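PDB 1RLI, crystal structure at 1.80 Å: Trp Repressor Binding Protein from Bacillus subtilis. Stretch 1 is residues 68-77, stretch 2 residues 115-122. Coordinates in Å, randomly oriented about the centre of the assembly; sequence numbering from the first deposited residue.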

# COMPACT_ATOMS: atom_id res chain seq x y z
N ARG D 68 25.75 16.90 9.13
CA ARG D 68 25.82 15.86 10.15
C ARG D 68 25.33 14.52 9.63
O ARG D 68 25.94 13.48 9.89
CB ARG D 68 25.03 16.30 11.37
CG ARG D 68 25.69 17.44 12.10
CD ARG D 68 24.76 18.07 13.09
NE ARG D 68 24.37 17.15 14.15
CZ ARG D 68 23.28 17.32 14.89
NH1 ARG D 68 22.48 18.35 14.66
NH2 ARG D 68 22.99 16.45 15.86
N ILE D 69 24.23 14.54 8.88
CA ILE D 69 23.68 13.32 8.31
C ILE D 69 24.67 12.63 7.39
O ILE D 69 24.75 11.39 7.37
CB ILE D 69 22.41 13.63 7.48
CG1 ILE D 69 21.22 13.77 8.40
CG2 ILE D 69 22.19 12.54 6.42
CD1 ILE D 69 19.95 14.24 7.69
N LEU D 70 25.41 13.41 6.63
CA LEU D 70 26.35 12.83 5.69
C LEU D 70 27.46 12.05 6.37
O LEU D 70 28.03 11.14 5.77
CB LEU D 70 26.91 13.92 4.76
CG LEU D 70 25.83 14.35 3.77
CD1 LEU D 70 26.30 15.54 2.92
CD2 LEU D 70 25.47 13.17 2.87
N GLN D 71 27.74 12.37 7.63
CA GLN D 71 28.78 11.66 8.36
C GLN D 71 28.29 10.37 9.02
O GLN D 71 29.08 9.62 9.59
CB GLN D 71 29.37 12.57 9.43
CG GLN D 71 29.87 13.91 8.89
CD GLN D 71 30.57 14.75 9.95
OE1 GLN D 71 31.63 14.39 10.44
NE2 GLN D 71 29.96 15.88 10.30
N CYS D 72 26.99 10.10 8.93
CA CYS D 72 26.41 8.91 9.57
C CYS D 72 26.03 7.81 8.58
O CYS D 72 25.41 8.07 7.54
CB CYS D 72 25.20 9.32 10.41
SG CYS D 72 25.58 10.47 11.74
N HIS D 73 26.39 6.58 8.92
CA HIS D 73 26.09 5.45 8.05
C HIS D 73 24.66 4.95 8.24
O HIS D 73 24.06 4.40 7.31
CB HIS D 73 27.06 4.29 8.33
CG HIS D 73 26.91 3.14 7.39
ND1 HIS D 73 26.71 1.85 7.82
CD2 HIS D 73 26.93 3.09 6.04
CE1 HIS D 73 26.62 1.05 6.77
NE2 HIS D 73 26.75 1.78 5.68
N ILE D 74 24.13 5.11 9.45
CA ILE D 74 22.78 4.65 9.76
C ILE D 74 21.90 5.84 10.07
O ILE D 74 22.25 6.68 10.90
CB ILE D 74 22.78 3.70 10.98
CG1 ILE D 74 23.54 2.42 10.64
CG2 ILE D 74 21.34 3.40 11.40
CD1 ILE D 74 23.82 1.52 11.88
N LEU D 75 20.75 5.91 9.41
CA LEU D 75 19.84 7.02 9.67
C LEU D 75 18.50 6.51 10.17
O LEU D 75 17.89 5.66 9.51
CB LEU D 75 19.59 7.83 8.39
CG LEU D 75 20.80 8.40 7.64
CD1 LEU D 75 20.29 9.24 6.45
CD2 LEU D 75 21.65 9.23 8.58
N ILE D 76 18.04 7.04 11.30
CA ILE D 76 16.74 6.67 11.86
C ILE D 76 15.80 7.87 11.78
O ILE D 76 16.05 8.90 12.39
CB ILE D 76 16.86 6.21 13.34
CG1 ILE D 76 17.76 4.98 13.40
CG2 ILE D 76 15.47 5.87 13.90
CD1 ILE D 76 18.10 4.50 14.79
N PHE D 77 14.74 7.72 10.99
CA PHE D 77 13.78 8.81 10.82
C PHE D 77 12.67 8.53 11.79
O PHE D 77 11.99 7.52 11.68
CB PHE D 77 13.25 8.80 9.38
CG PHE D 77 14.29 9.18 8.37
CD1 PHE D 77 14.43 10.50 7.97
CD2 PHE D 77 15.16 8.22 7.86
CE1 PHE D 77 15.44 10.85 7.07
CE2 PHE D 77 16.16 8.57 6.97
CZ PHE D 77 16.30 9.90 6.58
N VAL D 115 24.70 4.77 0.08
CA VAL D 115 25.32 3.69 0.84
C VAL D 115 24.85 3.67 2.29
O VAL D 115 25.33 2.87 3.09
CB VAL D 115 26.89 3.76 0.80
CG1 VAL D 115 27.38 3.63 -0.63
CG2 VAL D 115 27.40 5.04 1.44
N LYS D 116 23.87 4.51 2.62
CA LYS D 116 23.37 4.54 4.00
C LYS D 116 22.23 3.57 4.24
O LYS D 116 21.57 3.13 3.30
CB LYS D 116 22.93 5.96 4.38
CG LYS D 116 24.06 6.99 4.28
CD LYS D 116 23.65 8.38 4.75
CE LYS D 116 24.76 9.41 4.47
NZ LYS D 116 26.05 9.09 5.17
N GLN D 117 22.02 3.21 5.50
CA GLN D 117 20.95 2.30 5.91
C GLN D 117 19.91 3.15 6.61
O GLN D 117 20.25 3.96 7.47
CB GLN D 117 21.49 1.25 6.87
CG GLN D 117 22.54 0.35 6.24
CD GLN D 117 23.09 -0.67 7.20
OE1 GLN D 117 23.56 -0.33 8.29
NE2 GLN D 117 23.05 -1.93 6.80
N ALA D 118 18.65 2.95 6.26
CA ALA D 118 17.57 3.74 6.84
C ALA D 118 16.58 2.91 7.64
O ALA D 118 16.28 1.78 7.28
CB ALA D 118 16.81 4.48 5.73
N TYR D 119 16.07 3.52 8.72
CA TYR D 119 15.06 2.90 9.60
C TYR D 119 14.02 3.97 9.86
O TYR D 119 14.32 5.16 9.78
CB TYR D 119 15.65 2.52 10.95
CG TYR D 119 16.63 1.38 10.89
CD1 TYR D 119 16.23 0.07 11.16
CD2 TYR D 119 17.97 1.62 10.56
CE1 TYR D 119 17.16 -0.99 11.12
CE2 TYR D 119 18.90 0.57 10.51
CZ TYR D 119 18.49 -0.72 10.80
OH TYR D 119 19.43 -1.74 10.78
N VAL D 120 12.81 3.53 10.20
CA VAL D 120 11.73 4.47 10.49
C VAL D 120 11.02 4.11 11.80
O VAL D 120 10.76 2.94 12.07
CB VAL D 120 10.65 4.46 9.37
CG1 VAL D 120 9.43 5.30 9.79
CG2 VAL D 120 11.25 5.01 8.04
N ILE D 121 10.72 5.12 12.62
CA ILE D 121 9.96 4.93 13.86
C ILE D 121 8.80 5.93 13.70
O ILE D 121 9.04 7.12 13.56
CB ILE D 121 10.77 5.31 15.12
CG1 ILE D 121 11.94 4.34 15.30
CG2 ILE D 121 9.86 5.29 16.34
CD1 ILE D 121 12.89 4.74 16.39
N ALA D 122 7.57 5.43 13.70
CA ALA D 122 6.40 6.30 13.54
C ALA D 122 5.35 5.95 14.59
O ALA D 122 5.04 4.77 14.83
CB ALA D 122 5.80 6.14 12.13

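How do the two backbones meet? Residues 74-77 and 117-122 run as neighbouring parallel strands, their directions only 19° apart, with I74 in register with Q117 and F77 with V120. The hydrogen bonds alternate in the parallel manner: Q117 N donates to H73 O (3.0 Å), L75 N to Q117 O (2.8 Å), Y119 N to L75 O (2.9 Å), F77 N to Y119 O (2.9 Å) and I121 N to F77 O (2.9 Å). Thus L75 and F77 bond the partner strand through both N and O, while the intervening I76 offers its CA, 3.5 Å from Y119 O, in a CA-H...O contact.

What fills the two faces of the sheet? I74, I76, Q117 and Y119 share one face. There I74 CG2 lies 3.8 Å from Y119 CE2, so the branched aliphatic chain packs obliquely against the tyrosine ring, and I76 CG2 meets I121 CD1 at 3.8 Å. L75, F77, A118 and V120 occupy the other face. The small methyl of A118 sits at the edge of the F77 ring, with CB 4.3 Å from F77 CE2. All four of these residues are buried, as suits their apolar side chains.

What ties down the turn before the first strand? The long side chain of K116 reaches across to the backbone carbonyls of I69, L70 and C72, and its NZ donates to C72 O (2.7 Å) and L70 O (2.9 Å), with a weak bond to I69 O (3.4 Å). These carbonyls give the ammonium group of this buried lysine polar partners, while its methylenes pack against leucine: K116 CD is 3.9 Å from L75 CD1, and K116 CE is 4.1 Å from L70 CD2.

Where does the H73 side chain go? Its CA-to-CB bond points away from the other stretch, but with chi1 t the ring end comes nearer, with H73 NE2 3.1 Å from V115 O and H73 CE1 3.7 Å from Q117 OE1.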